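Local coordinates for protein SAM-dependent O-methyltransferase (Thermotoga maritima, PDB 1O54) that probably methylates N1 of the adenosine at position 58 of tRNA, with S-adenosyl-L-methionine as the methyl donor, at residues Pro243-Pro246 with Leu251-Val254; Ile116-Val121 with Ala125-Leu130. One frame throughout, in Å; residues are numbered along the deposited sequence.

Contact 1 of 2, residues Pro243-Pro246 with Leu251-Val254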
loop_
_atom_site.group_PDB
_atom_site.type_symbol
_atom_site.label_atom_id
_atom_site.label_comp_id
_atom_site.label_asym_id
_atom_site.label_seq_id
_atom_site.Cartn_x
_atom_site.Cartn_y
_atom_site.Cartn_z
ATOM N N PRO A 243 3.824 0.717 10.045
ATOM C CA PRO A 243 4.270 0.055 11.266
ATOM C C PRO A 243 3.269 -0.944 11.832
ATOM O O PRO A 243 2.060 -0.855 11.555
ATOM C CB PRO A 243 4.446 1.232 12.212
ATOM C CG PRO A 243 3.345 2.122 11.862
ATOM C CD PRO A 243 3.119 1.978 10.357
ATOM N N TYR A 244 3.759 -1.879 12.662
ATOM C CA TYR A 244 2.960 -2.899 13.303
ATOM C C TYR A 244 2.981 -2.731 14.807
ATOM O O TYR A 244 3.987 -2.271 15.370
ATOM C CB TYR A 244 3.520 -4.282 12.943
ATOM C CG TYR A 244 3.140 -4.729 11.560
ATOM C CD1 TYR A 244 3.665 -4.116 10.451
ATOM C CD2 TYR A 244 2.284 -5.825 11.351
ATOM C CE1 TYR A 244 3.302 -4.501 9.180
ATOM C CE2 TYR A 244 1.933 -6.223 10.052
ATOM C CZ TYR A 244 2.450 -5.586 8.994
ATOM O OH TYR A 244 2.149 -5.933 7.677
ATOM N N LYS A 245 1.915 -3.158 15.458
ATOM C CA LYS A 245 1.886 -3.222 16.919
ATOM C C LYS A 245 2.862 -4.339 17.329
ATOM O O LYS A 245 2.705 -5.483 16.892
ATOM C CB LYS A 245 0.482 -3.521 17.375
ATOM C CG LYS A 245 -0.514 -2.487 16.962
ATOM C CD LYS A 245 -1.852 -2.702 17.613
ATOM C CE LYS A 245 -1.884 -2.115 19.029
ATOM N NZ LYS A 245 -2.003 -0.614 18.981
ATOM N N PRO A 246 3.923 -4.027 18.080
ATOM C CA PRO A 246 4.952 -5.040 18.409
ATOM C C PRO A 246 4.517 -5.969 19.556
ATOM O O PRO A 246 5.164 -6.016 20.629
ATOM C CB PRO A 246 6.151 -4.176 18.757
ATOM C CG PRO A 246 5.535 -2.952 19.370
ATOM C CD PRO A 246 4.272 -2.709 18.630
ATOM N N LEU A 251 0.123 -9.719 16.558
ATOM C CA LEU A 251 0.835 -8.918 15.572
ATOM C C LEU A 251 -0.113 -8.460 14.454
ATOM O O LEU A 251 -0.752 -9.275 13.796
ATOM C CB LEU A 251 2.012 -9.698 15.009
ATOM C CG LEU A 251 2.772 -8.989 13.894
ATOM C CD1 LEU A 251 3.562 -7.815 14.420
ATOM C CD2 LEU A 251 3.683 -10.034 13.265
ATOM N N ARG A 252 -0.216 -7.145 14.266
ATOM C CA ARG A 252 -1.072 -6.547 13.250
ATOM C C ARG A 252 -0.608 -5.124 12.975
ATOM O O ARG A 252 0.109 -4.546 13.815
ATOM C CB ARG A 252 -2.512 -6.522 13.741
ATOM C CG ARG A 252 -2.734 -5.661 14.950
ATOM C CD ARG A 252 -4.185 -5.638 15.299
ATOM N NE ARG A 252 -4.552 -4.602 16.245
ATOM C CZ ARG A 252 -4.845 -3.330 15.925
ATOM N NH1 ARG A 252 -4.722 -2.871 14.668
ATOM N NH2 ARG A 252 -5.222 -2.502 16.900
ATOM N N PRO A 253 -0.950 -4.558 11.818
ATOM C CA PRO A 253 -0.577 -3.176 11.532
ATOM C C PRO A 253 -1.228 -2.226 12.526
ATOM O O PRO A 253 -2.272 -2.548 13.097
ATOM C CB PRO A 253 -1.082 -2.946 10.091
ATOM C CG PRO A 253 -1.268 -4.264 9.524
ATOM C CD PRO A 253 -1.671 -5.161 10.668
ATOM N N VAL A 254 -0.594 -1.090 12.778
ATOM C CA VAL A 254 -1.250 -0.026 13.576
ATOM C C VAL A 254 -2.549 0.395 12.880
ATOM O O VAL A 254 -2.722 0.108 11.688
ATOM C CB VAL A 254 -0.372 1.190 13.722
ATOM C CG1 VAL A 254 0.891 0.848 14.511
ATOM C CG2 VAL A 254 -0.090 1.802 12.341
#

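Contact 2 of 2, residues Ile116-Val121 with Ala125-Leu130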
loop_
_atom_site.group_PDB
_atom_site.type_symbol
_atom_site.label_atom_id
_atom_site.label_comp_id
_atom_site.label_asym_id
_atom_site.label_seq_id
_atom_site.Cartn_x
_atom_site.Cartn_y
_atom_site.Cartn_z
ATOM N N ILE A 116 27.924 17.445 -4.243
ATOM C CA ILE A 116 26.477 17.339 -4.344
ATOM C C ILE A 116 25.874 18.748 -4.232
ATOM O O ILE A 116 26.284 19.510 -3.351
ATOM C CB ILE A 116 25.931 16.521 -3.157
ATOM C CG1 ILE A 116 26.549 15.121 -3.100
ATOM C CG2 ILE A 116 24.394 16.483 -3.218
ATOM C CD1 ILE A 116 26.234 14.262 -4.238
ATOM N N ILE A 117 24.908 19.075 -5.079
ATOM C CA ILE A 117 24.140 20.323 -4.940
ATOM C C ILE A 117 22.816 19.960 -4.264
ATOM O O ILE A 117 22.161 18.995 -4.653
ATOM C CB ILE A 117 23.930 21.007 -6.299
ATOM C CG1 ILE A 117 25.260 21.638 -6.771
ATOM C CG2 ILE A 117 22.829 22.048 -6.267
ATOM C CD1 ILE A 117 25.247 22.084 -8.195
ATOM N N ASP A 118 22.411 20.777 -3.306
ATOM C CA ASP A 118 21.131 20.630 -2.609
ATOM C C ASP A 118 20.443 21.987 -2.629
ATOM O O ASP A 118 21.016 22.987 -2.223
ATOM C CB ASP A 118 21.425 20.222 -1.172
ATOM C CG ASP A 118 20.179 20.061 -0.328
ATOM O OD1 ASP A 118 20.174 20.529 0.852
ATOM O OD2 ASP A 118 19.151 19.509 -0.767
ATOM N N THR A 119 19.211 22.051 -3.114
ATOM C CA THR A 119 18.483 23.314 -3.068
ATOM C C THR A 119 16.976 23.089 -3.201
ATOM O O THR A 119 16.600 22.242 -3.975
ATOM C CB THR A 119 18.981 24.233 -4.187
ATOM O OG1 THR A 119 18.464 25.571 -4.005
ATOM C CG2 THR A 119 18.545 23.803 -5.585
ATOM N N GLY A 120 16.123 23.811 -2.472
ATOM C CA GLY A 120 16.446 24.611 -1.318
ATOM C C GLY A 120 16.854 23.730 -0.167
ATOM O O GLY A 120 16.987 22.518 -0.322
ATOM N N VAL A 121 17.047 24.334 0.995
ATOM C CA VAL A 121 17.589 23.633 2.131
ATOM C C VAL A 121 16.605 23.525 3.287
ATOM O O VAL A 121 16.564 22.515 3.987
ATOM C CB VAL A 121 18.882 24.324 2.586
ATOM C CG1 VAL A 121 19.546 23.538 3.678
ATOM C CG2 VAL A 121 19.818 24.449 1.399
ATOM N N ALA A 125 17.174 19.118 6.907
ATOM C CA ALA A 125 16.978 17.684 7.187
ATOM C C ALA A 125 17.546 16.805 6.064
ATOM O O ALA A 125 18.363 15.888 6.304
ATOM C CB ALA A 125 15.507 17.367 7.433
ATOM N N MET A 126 17.163 17.066 4.821
ATOM C CA MET A 126 17.703 16.304 3.692
ATOM C C MET A 126 19.203 16.599 3.520
ATOM O O MET A 126 19.993 15.722 3.192
ATOM C CB MET A 126 16.966 16.637 2.423
ATOM C CG MET A 126 17.545 16.098 1.179
ATOM S SD MET A 126 17.309 14.269 1.221
ATOM C CE MET A 126 18.193 13.711 -0.079
ATOM N N CYS A 127 19.542 17.872 3.692
ATOM C CA CYS A 127 20.947 18.333 3.662
ATOM C C CYS A 127 21.843 17.482 4.567
ATOM O O CYS A 127 22.920 17.003 4.161
ATOM C CB CYS A 127 21.056 19.806 3.995
ATOM S SG CYS A 127 22.681 20.411 3.481
ATOM N N ALA A 128 21.354 17.224 5.771
ATOM C CA ALA A 128 22.084 16.386 6.713
ATOM C C ALA A 128 22.322 14.980 6.221
ATOM O O ALA A 128 23.410 14.416 6.432
ATOM C CB ALA A 128 21.331 16.364 8.052
ATOM N N VAL A 129 21.307 14.380 5.605
ATOM C CA VAL A 129 21.441 13.037 5.078
ATOM C C VAL A 129 22.534 12.996 3.989
ATOM O O VAL A 129 23.396 12.083 3.935
ATOM C CB VAL A 129 20.086 12.526 4.512
ATOM C CG1 VAL A 129 20.245 11.221 3.791
ATOM C CG2 VAL A 129 19.097 12.405 5.663
ATOM N N LEU A 130 22.493 13.983 3.098
ATOM C CA LEU A 130 23.475 14.090 2.030
ATOM C C LEU A 130 24.871 14.308 2.629
ATOM O O LEU A 130 25.840 13.731 2.137
ATOM C CB LEU A 130 23.089 15.258 1.093
ATOM C CG LEU A 130 21.757 15.056 0.328
ATOM C CD1 LEU A 130 21.363 16.350 -0.407
ATOM C CD2 LEU A 130 21.812 13.871 -0.636
HETATM O O HOH W 1 17.640 20.140 3.370
#

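Contact 1 of 2, residues Pro243-Pro246 with Leu251-Val254
Leu251 enters the hairpin with one methyl: CD1 lies 3.8 Å from Tyr244 CB and also touches the carbonyl oxygen of Lys245. One residue on, the carbonyl of Arg252 accepts the backbone N-H of Lys245, with 2.8 Å between Lys245 N and Arg252 O. The Arg252 side chain runs alongside that of Lys245 on the partner strand, both pointing the same way. Lys245 bends at chi3 (83°), and its CD settles over one face of the guanidinium, toward the rim and 3.5 Å from Arg252 CZ, while Lys245 NZ stays 4.3 Å from Arg252 NH2. Pro253 faces Tyr244 across an antiparallel non-hydrogen-bonded pair; its CG makes an off-centre CH-pi contact 4.2 Å from the centroid of the Tyr244 ring. The phenol OH finds its partner elsewhere, in Glu238 of a second subunit, whose strand continues the sheet alongside Pro243 and Tyr244. Val254 closes the pairing: a nearly straight hydrogen bond (172°) joins Val254 N to Pro243 O at 2.9 Å. Beside it, Val254 CG2 presses on Pro243 CG at 3.5 Å, a tight approach. Across these two segments, then, two backbone bonds are supplemented by hydrocarbon contact, and two like charges are probably tolerated because Arg252 has a salt bridge to Asp255.

Contact 2 of 2, residues Ile116-Val121 with Ala125-Leu130
Asp118, on the strand, and Leu130, on the helix, share the middle of this contact, and Cys127 completes the trio. Leu130 CD1 lies 3.9 Å from Asp118 OD2 and about as near to CG and CB of the same aspartate, so the methyl lies against the CB, CG and OD2 side of the acid. Asp118 holds CG anti to its own N (chi1 179°), which carries the carboxylate across to the helix, where OD1 meets Cys127 CB at 3.3 Å with the sulfur slightly farther off. An alanine in place of Asp118 would remove the carboxylate and would probably open a gap beside Cys127 CB and Leu130 CD1. Strand 116-119 and helix 125-130 run almost antiparallel (170°), their axes 9.2 Å apart, as the first strand and helix of a beta-alpha-beta unit. The loop between them, with a cis peptide before Gly120, is consistent with the glycine-rich loop of the Rossmann-like fold, which in class I methyltransferases generally lies at the S-adenosyl-L-methionine site. Here Val121 N donates to OE1 of Glu144, a residue predicted to bind that cofactor. The loop is also tied to the helix through a water, which donates to Val121 O at 2.7 Å and accepts from Cys127 N at 3.0 Å, while Val121 CG1 packs on Cys127 CB. Two residues before Asp118 on the strand, Ile116 CG2, itself anti to the backbone N, reaches the same Leu130 CD1 at 4.1 Å, and strand 182-187 lies against Ile116 and Asp118.

In the fold
Following the chain from the N terminus, contact 2 comes first: strand 115-119 turns through a short loop into helix 125-134, starting the beta-alpha-beta unit completed by strand 139-143. Contact 1 follows much later, where strand 234-245 folds back as strand 252-258, with four residues between the two segments. The two are in series, neither nested nor crossed, with centres about 32 Å apart and nearest atoms about 20 Å apart. One mixed sheet still connects them: from strand 115-119 it passes through 182-187, 207-213 and 263-269 to 234-245. Thus contact 2 is buried, near residues predicted to bind the cofactor, and contact 1 lies at the outlying hairpin where other subunits of the tetramer meet.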